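Local atomic coordinates of ESX-5 secretion-associated protein EspG5 (PDB entry 6VJ5), a protein that acts as a specific cytoplasmic chaperone for cognate PE/PPE proteins, preventing aggregation of their dimers, and is required for secretion of LipY and PE31/PPE18. Residues V14-I26 with C35-L47. Residues are numbered along the deposited sequence; the frame is centred on the assembly and turned at random.
Sequences VDGFWMLQALLDI and CRPYVSTDSNDWL
The guanidinium of Arg36 lies flat over one face of the Trp18 indole, planes 18° apart, in a cation-pi contact with CZ 4.1 Å from the centroid of the six-membered ring. At the guanidinium edge, Arg36 NH1 forms a salt bridge with Asp15 OD1 at 3.0 Å, whose hydrogen bond is bent and weak. With CG anti to its backbone N (chi1 167°), Trp18 reaches across to the loop, where NE1 makes a weak hydrogen bond to Pro37 O at 3.2 Å. One turn on, the CA of Ala22 sits over the centre of the Tyr38 ring, a CH-pi contact of 3.6 Å to its centroid. The Tyr38 hydroxyl is bonded within its own loop by Asn44 ND2 (2.8 Å), and a water 2.7 Å from Tyr38 OH donates to Asp25 OD1 at 2.6 Å. Asp25, at positive phi, is the C' residue of the Schellman motif that ends the helix: Ile26 N bonds Gln21 O and Asp25 N bonds Ala22 O. Another protein's chain touches Arg36 and Pro37. The loop runs along helix 14-23; helix 51-58 packs on Met19 and Leu47, helix 69-79 on Phe17 and Ile26, and strand 136-141 on Phe17 and Cys35.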
ATOM      1  N   VAL C  14     -16.888   4.219  -2.777  1.00 65.99           N
ATOM      2  CA  VAL C  14     -15.758   3.422  -2.314  1.00 64.10           C
ATOM      3  C   VAL C  14     -14.766   4.291  -1.551  1.00 64.27           C
ATOM      4  O   VAL C  14     -14.166   3.849  -0.564  1.00 64.06           O
ATOM      5  CB  VAL C  14     -15.093   2.712  -3.507  1.00 61.80           C
ATOM      6  CG1 VAL C  14     -13.815   2.002  -3.079  1.00 78.36           C
ATOM      7  CG2 VAL C  14     -16.059   1.719  -4.139  1.00 66.15           C
ATOM      8  N   ASP C  15     -14.580   5.536  -1.991  1.00 68.20           N
ATOM      9  CA  ASP C  15     -13.701   6.453  -1.275  1.00 69.47           C
ATOM     10  C   ASP C  15     -14.228   6.727   0.127  1.00 64.76           C
ATOM     11  O   ASP C  15     -13.478   6.671   1.106  1.00 63.60           O
ATOM     12  CB  ASP C  15     -13.556   7.758  -2.063  1.00 75.75           C
ATOM     13  CG  ASP C  15     -12.629   7.621  -3.252  1.00 80.57           C
ATOM     14  OD1 ASP C  15     -11.693   6.797  -3.184  1.00 77.79           O
ATOM     15  OD2 ASP C  15     -12.833   8.343  -4.251  1.00 79.86           O
ATOM     16  N   GLY C  16     -15.524   7.020   0.241  1.00 62.72           N
ATOM     17  CA  GLY C  16     -16.091   7.322   1.545  1.00 61.04           C
ATOM     18  C   GLY C  16     -16.029   6.147   2.502  1.00 61.91           C
ATOM     19  O   GLY C  16     -15.761   6.318   3.693  1.00 62.39           O
ATOM     20  N   PHE C  17     -16.274   4.937   1.997  1.00 57.32           N
ATOM     21  CA  PHE C  17     -16.200   3.774   2.872  1.00 60.42           C
ATOM     22  C   PHE C  17     -14.792   3.579   3.415  1.00 70.28           C
ATOM     23  O   PHE C  17     -14.618   3.105   4.544  1.00 68.13           O
ATOM     24  CB  PHE C  17     -16.643   2.516   2.135  1.00 52.69           C
ATOM     25  CG  PHE C  17     -16.881   1.349   3.043  1.00 49.43           C
ATOM     26  CD1 PHE C  17     -15.826   0.564   3.479  1.00 59.31           C
ATOM     27  CD2 PHE C  17     -18.157   1.050   3.477  1.00 61.38           C
ATOM     28  CE1 PHE C  17     -16.044  -0.505   4.321  1.00 63.16           C
ATOM     29  CE2 PHE C  17     -18.381  -0.020   4.322  1.00 56.74           C
ATOM     30  CZ  PHE C  17     -17.323  -0.797   4.744  1.00 58.06           C
ATOM     31  N   TRP C  18     -13.777   3.922   2.622  1.00 68.45           N
ATOM     32  CA  TRP C  18     -12.401   3.794   3.085  1.00 74.56           C
ATOM     33  C   TRP C  18     -12.067   4.832   4.150  1.00 72.09           C
ATOM     34  O   TRP C  18     -11.304   4.539   5.074  1.00 68.18           O
ATOM     35  CB  TRP C  18     -11.454   3.905   1.893  1.00 69.65           C
ATOM     36  CG  TRP C  18     -10.021   4.097   2.239  1.00 70.86           C
ATOM     37  CD1 TRP C  18      -9.115   3.128   2.562  1.00 75.04           C
ATOM     38  CD2 TRP C  18      -9.313   5.337   2.278  1.00 67.31           C
ATOM     39  NE1 TRP C  18      -7.885   3.691   2.804  1.00 55.60           N
ATOM     40  CE2 TRP C  18      -7.982   5.048   2.637  1.00 69.86           C
ATOM     41  CE3 TRP C  18      -9.678   6.666   2.049  1.00 62.74           C
ATOM     42  CZ2 TRP C  18      -7.017   6.038   2.771  1.00 71.69           C
ATOM     43  CZ3 TRP C  18      -8.721   7.643   2.178  1.00 74.08           C
ATOM     44  CH2 TRP C  18      -7.403   7.326   2.533  1.00 74.38           C
ATOM     45  N   MET C  19     -12.632   6.035   4.051  1.00 61.75           N
ATOM     46  CA  MET C  19     -12.372   7.044   5.072  1.00 71.59           C
ATOM     47  C   MET C  19     -12.970   6.636   6.411  1.00 62.79           C
ATOM     48  O   MET C  19     -12.320   6.779   7.453  1.00 59.50           O
ATOM     49  CB  MET C  19     -12.918   8.389   4.609  1.00 64.26           C
ATOM     50  CG  MET C  19     -12.488   8.719   3.189  1.00 79.24           C
ATOM     51  SD  MET C  19     -12.374  10.476   2.829  1.00 87.85           S
ATOM     52  CE  MET C  19     -14.045  10.990   3.210  1.00 90.37           C
ATOM     53  N   LEU C  20     -14.198   6.115   6.410  1.00 55.15           N
ATOM     54  CA  LEU C  20     -14.775   5.617   7.654  1.00 66.35           C
ATOM     55  C   LEU C  20     -13.874   4.564   8.278  1.00 66.24           C
ATOM     56  O   LEU C  20     -13.649   4.565   9.494  1.00 68.27           O
ATOM     57  CB  LEU C  20     -16.166   5.048   7.395  1.00 62.66           C
ATOM     58  CG  LEU C  20     -17.110   6.021   6.686  1.00 66.38           C
ATOM     59  CD1 LEU C  20     -18.399   5.331   6.291  1.00 69.05           C
ATOM     60  CD2 LEU C  20     -17.394   7.223   7.574  1.00 68.44           C
ATOM     61  N   GLN C  21     -13.338   3.660   7.458  1.00 70.01           N
ATOM     62  CA  GLN C  21     -12.366   2.701   7.963  1.00 76.75           C
ATOM     63  C   GLN C  21     -11.189   3.409   8.614  1.00 65.84           C
ATOM     64  O   GLN C  21     -10.698   2.979   9.664  1.00 60.71           O
ATOM     65  CB  GLN C  21     -11.872   1.806   6.831  1.00 72.93           C
ATOM     66  CG  GLN C  21     -12.904   0.848   6.302  1.00 75.00           C
ATOM     67  CD  GLN C  21     -12.390   0.064   5.123  1.00 81.30           C
ATOM     68  OE1 GLN C  21     -12.148   0.622   4.054  1.00 89.04           O
ATOM     69  NE2 GLN C  21     -12.203  -1.237   5.311  1.00 88.79           N
ATOM     70  N   ALA C  22     -10.719   4.497   8.000  1.00 65.42           N
ATOM     71  CA  ALA C  22      -9.599   5.245   8.558  1.00 68.22           C
ATOM     72  C   ALA C  22      -9.999   5.931   9.859  1.00 71.35           C
ATOM     73  O   ALA C  22      -9.303   5.813  10.874  1.00 69.64           O
ATOM     74  CB  ALA C  22      -9.095   6.268   7.539  1.00 61.73           C
ATOM     75  N   LEU C  23     -11.129   6.645   9.852  1.00 67.91           N
ATOM     76  CA  LEU C  23     -11.579   7.330  11.059  1.00 59.03           C
ATOM     77  C   LEU C  23     -11.754   6.376  12.233  1.00 60.79           C
ATOM     78  O   LEU C  23     -11.664   6.807  13.388  1.00 79.16           O
ATOM     79  CB  LEU C  23     -12.901   8.058  10.802  1.00 58.55           C
ATOM     80  CG  LEU C  23     -12.870   9.163   9.752  1.00 67.47           C
ATOM     81  CD1 LEU C  23     -14.262   9.745   9.527  1.00 69.75           C
ATOM     82  CD2 LEU C  23     -11.905  10.267  10.148  1.00 60.72           C
ATOM     83  N   LEU C  24     -11.999   5.095  11.964  1.00 55.93           N
ATOM     84  CA  LEU C  24     -12.278   4.112  13.003  1.00 58.27           C
ATOM     85  C   LEU C  24     -11.211   3.029  13.078  1.00 55.85           C
ATOM     86  O   LEU C  24     -11.440   1.996  13.725  1.00 55.64           O
ATOM     87  CB  LEU C  24     -13.655   3.489  12.757  1.00 67.97           C
ATOM     88  CG  LEU C  24     -14.816   4.478  12.598  1.00 70.73           C
ATOM     89  CD1 LEU C  24     -15.896   3.875  11.712  1.00 70.03           C
ATOM     90  CD2 LEU C  24     -15.394   4.863  13.950  1.00 85.12           C
ATOM     91  N   ASP C  25     -10.063   3.238  12.433  1.00 59.31           N
ATOM     92  CA  ASP C  25      -8.932   2.311  12.474  1.00 71.42           C
ATOM     93  C   ASP C  25      -9.374   0.886  12.157  1.00 72.64           C
ATOM     94  O   ASP C  25      -9.113  -0.057  12.906  1.00 68.64           O
ATOM     95  CB  ASP C  25      -8.220   2.378  13.827  1.00 73.42           C
ATOM     96  CG  ASP C  25      -6.968   1.527  13.868  1.00 77.38           C
ATOM     97  OD1 ASP C  25      -6.097   1.686  12.979  1.00 70.83           O
ATOM     98  OD2 ASP C  25      -6.843   0.701  14.800  1.00 67.77           O
ATOM     99  N   ILE C  26     -10.047   0.731  11.021  1.00 78.29           N
ATOM    100  CA  ILE C  26     -10.452  -0.573  10.506  1.00 76.57           C
ATOM    101  C   ILE C  26      -9.559  -0.888   9.314  1.00 75.79           C
ATOM    102  O   ILE C  26      -9.596  -0.184   8.297  1.00 73.35           O
ATOM    103  CB  ILE C  26     -11.938  -0.593  10.121  1.00 74.99           C
ATOM    104  CG1 ILE C  26     -12.795  -0.322  11.362  1.00 70.07           C
ATOM    105  CG2 ILE C  26     -12.307  -1.934   9.504  1.00 72.81           C
ATOM    106  CD1 ILE C  26     -14.123   0.345  11.071  1.00 70.28           C
ATOM    107  N   CYS C  35     -12.854  -2.920  -1.089  1.00 60.22           N
ATOM    108  CA  CYS C  35     -12.484  -1.555  -0.750  1.00 65.27           C
ATOM    109  C   CYS C  35     -10.970  -1.422  -0.661  1.00 55.47           C
ATOM    110  O   CYS C  35     -10.235  -2.411  -0.606  1.00 57.20           O
ATOM    111  CB  CYS C  35     -13.127  -1.142   0.568  1.00 63.67           C
ATOM    112  SG  CYS C  35     -14.919  -1.065   0.474  1.00 85.82           S
ATOM    113  N   ARG C  36     -10.504  -0.182  -0.669  1.00 68.36           N
ATOM    114  CA  ARG C  36      -9.083   0.061  -0.464  1.00 72.45           C
ATOM    115  C   ARG C  36      -8.729  -0.342   0.963  1.00 62.96           C
ATOM    116  O   ARG C  36      -9.478  -0.021   1.894  1.00 66.16           O
ATOM    117  CB  ARG C  36      -8.733   1.525  -0.707  1.00 68.53           C
ATOM    118  CG  ARG C  36      -7.587   1.717  -1.702  1.00 72.43           C
ATOM    119  CD  ARG C  36      -7.080   3.155  -1.693  1.00 78.31           C
ATOM    120  NE  ARG C  36      -8.158   4.127  -1.856  1.00 87.26           N
ATOM    121  CZ  ARG C  36      -8.057   5.416  -1.543  1.00 88.55           C
ATOM    122  NH1 ARG C  36      -9.091   6.227  -1.722  1.00 85.11           N
ATOM    123  NH2 ARG C  36      -6.925   5.897  -1.043  1.00 79.46           N
ATOM    124  N   PRO C  37      -7.639  -1.071   1.180  1.00 64.64           N
ATOM    125  CA  PRO C  37      -7.205  -1.321   2.557  1.00 74.31           C
ATOM    126  C   PRO C  37      -6.752  -0.021   3.198  1.00 60.23           C
ATOM    127  O   PRO C  37      -6.268   0.895   2.526  1.00 59.31           O
ATOM    128  CB  PRO C  37      -6.047  -2.313   2.402  1.00 69.75           C
ATOM    129  CG  PRO C  37      -5.523  -2.070   1.023  1.00 65.56           C
ATOM    130  CD  PRO C  37      -6.700  -1.626   0.185  1.00 64.28           C
ATOM    131  N   TYR C  38      -6.953   0.073   4.508  1.00 57.76           N
ATOM    132  CA  TYR C  38      -6.498   1.223   5.276  1.00 67.44           C
ATOM    133  C   TYR C  38      -5.250   0.830   6.052  1.00 58.06           C
ATOM    134  O   TYR C  38      -5.212  -0.233   6.677  1.00 56.13           O
ATOM    135  CB  TYR C  38      -7.566   1.734   6.243  1.00 68.44           C
ATOM    136  CG  TYR C  38      -7.000   2.690   7.275  1.00 72.76           C
ATOM    137  CD1 TYR C  38      -6.536   3.945   6.908  1.00 65.84           C
ATOM    138  CD2 TYR C  38      -6.914   2.326   8.614  1.00 68.76           C
ATOM    139  CE1 TYR C  38      -6.010   4.816   7.846  1.00 70.41           C
ATOM    140  CE2 TYR C  38      -6.392   3.192   9.558  1.00 70.49           C
ATOM    141  CZ  TYR C  38      -5.941   4.433   9.166  1.00 59.98           C
ATOM    142  OH  TYR C  38      -5.423   5.299  10.099  1.00 69.73           O
ATOM    143  N   VAL C  39      -4.236   1.691   6.015  1.00 71.66           N
ATOM    144  CA  VAL C  39      -2.959   1.442   6.675  1.00 65.87           C
ATOM    145  C   VAL C  39      -2.694   2.590   7.635  1.00 68.85           C
ATOM    146  O   VAL C  39      -2.583   3.750   7.213  1.00 60.01           O
ATOM    147  CB  VAL C  39      -1.816   1.292   5.659  1.00 68.29           C
ATOM    148  CG1 VAL C  39      -0.475   1.239   6.368  1.00 65.33           C
ATOM    149  CG2 VAL C  39      -2.037   0.046   4.811  1.00 63.53           C
ATOM    150  N   SER C  40      -2.603   2.265   8.923  1.00 74.92           N
ATOM    151  CA  SER C  40      -2.326   3.269   9.938  1.00 79.91           C
ATOM    152  C   SER C  40      -0.991   3.945   9.660  1.00 77.52           C
ATOM    153  O   SER C  40      -0.012   3.301   9.274  1.00 73.94           O
ATOM    154  CB  SER C  40      -2.321   2.623  11.323  1.00 83.27           C
ATOM    155  OG  SER C  40      -1.572   1.418  11.328  1.00 91.81           O
ATOM    156  N   THR C  41      -0.965   5.258   9.846  1.00 81.70           N
ATOM    157  CA  THR C  41       0.238   6.046   9.626  1.00 86.43           C
ATOM    158  C   THR C  41       0.364   7.025  10.789  1.00 85.10           C
ATOM    159  O   THR C  41      -0.248   6.846  11.849  1.00 73.56           O
ATOM    160  CB  THR C  41       0.187   6.752   8.261  1.00 83.24           C
ATOM    161  OG1 THR C  41      -1.010   7.539   8.168  1.00 80.40           O
ATOM    162  CG2 THR C  41       0.214   5.736   7.127  1.00 78.89           C
ATOM    163  N   ASP C  42       1.161   8.079  10.590  1.00 82.66           N
ATOM    164  CA  ASP C  42       1.327   9.123  11.591  1.00 84.38           C
ATOM    165  C   ASP C  42       0.248  10.197  11.519  1.00 85.35           C
ATOM    166  O   ASP C  42       0.185  11.041  12.421  1.00 79.62           O
ATOM    167  CB  ASP C  42       2.712   9.766  11.443  1.00 90.69           C
ATOM    168  CG  ASP C  42       3.073  10.068   9.990  1.00 90.27           C
ATOM    169  OD1 ASP C  42       2.704   9.267   9.102  1.00 86.43           O
ATOM    170  OD2 ASP C  42       3.729  11.101   9.736  1.00 88.54           O
ATOM    171  N   SER C  43      -0.597  10.191  10.486  1.00 81.74           N
ATOM    172  CA  SER C  43      -1.620  11.220  10.371  1.00 82.96           C
ATOM    173  C   SER C  43      -2.746  10.758   9.457  1.00 83.37           C
ATOM    174  O   SER C  43      -2.501  10.171   8.402  1.00 72.70           O
ATOM    175  CB  SER C  43      -1.023  12.530   9.838  1.00 79.05           C
ATOM    176  OG  SER C  43      -1.928  13.607  10.002  1.00 77.19           O
ATOM    177  N   ASN C  44      -3.979  11.036   9.879  1.00 90.51           N
ATOM    178  CA  ASN C  44      -5.162  10.870   9.048  1.00 79.34           C
ATOM    179  C   ASN C  44      -5.795  12.205   8.677  1.00 78.64           C
ATOM    180  O   ASN C  44      -6.940  12.228   8.211  1.00 86.48           O
ATOM    181  CB  ASN C  44      -6.187   9.983   9.763  1.00 80.01           C
ATOM    182  CG  ASN C  44      -5.997   8.498   9.461  1.00 72.35           C
ATOM    183  OD1 ASN C  44      -5.108   8.111   8.700  1.00 76.57           O
ATOM    184  ND2 ASN C  44      -6.835   7.662  10.062  1.00 66.53           N
ATOM    185  N   ASP C  45      -5.080  13.319   8.867  1.00 74.84           N
ATOM    186  CA  ASP C  45      -5.625  14.639   8.565  1.00 85.02           C
ATOM    187  C   ASP C  45      -5.684  14.917   7.064  1.00 80.87           C
ATOM    188  O   ASP C  45      -6.484  15.754   6.632  1.00 68.29           O
ATOM    189  CB  ASP C  45      -4.796  15.723   9.267  1.00 75.79           C
ATOM    190  CG  ASP C  45      -5.432  17.105   9.171  1.00 87.02           C
ATOM    191  OD1 ASP C  45      -6.594  17.209   8.710  1.00 87.98           O
ATOM    192  OD2 ASP C  45      -4.768  18.094   9.551  1.00 85.24           O
ATOM    193  N   TRP C  46      -4.855  14.241   6.261  1.00 75.31           N
ATOM    194  CA  TRP C  46      -4.971  14.359   4.811  1.00 71.04           C
ATOM    195  C   TRP C  46      -6.290  13.790   4.302  1.00 77.96           C
ATOM    196  O   TRP C  46      -6.677  14.069   3.161  1.00 78.36           O
ATOM    197  CB  TRP C  46      -3.794  13.665   4.118  1.00 68.99           C
ATOM    198  CG  TRP C  46      -3.806  12.161   4.188  1.00 77.56           C
ATOM    199  CD1 TRP C  46      -3.472  11.384   5.264  1.00 78.02           C
ATOM    200  CD2 TRP C  46      -4.144  11.254   3.128  1.00 80.01           C
ATOM    201  NE1 TRP C  46      -3.593  10.050   4.940  1.00 86.31           N
ATOM    202  CE2 TRP C  46      -4.003   9.945   3.636  1.00 83.45           C
ATOM    203  CE3 TRP C  46      -4.555  11.422   1.799  1.00 66.02           C
ATOM    204  CZ2 TRP C  46      -4.262   8.810   2.862  1.00 78.85           C
ATOM    205  CZ3 TRP C  46      -4.813  10.294   1.034  1.00 64.50           C
ATOM    206  CH2 TRP C  46      -4.663   9.006   1.568  1.00 72.02           C
ATOM    207  N   LEU C  47      -6.986  13.001   5.125  1.00 76.24           N
ATOM    208  CA  LEU C  47      -8.331  12.561   4.777  1.00 75.42           C
ATOM    209  C   LEU C  47      -9.301  13.735   4.718  1.00 78.16           C
ATOM    210  O   LEU C  47     -10.231  13.730   3.901  1.00 75.33           O
ATOM    211  CB  LEU C  47      -8.819  11.526   5.793  1.00 77.07           C
ATOM    212  CG  LEU C  47      -7.942  10.285   5.953  1.00 87.56           C
ATOM    213  CD1 LEU C  47      -8.409   9.411   7.103  1.00 86.48           C
ATOM    214  CD2 LEU C  47      -7.937   9.497   4.656  1.00 76.24           C
TER
HETATM  215  O   HOH W   1      -5.524   4.205  12.593  1.00 69.79           O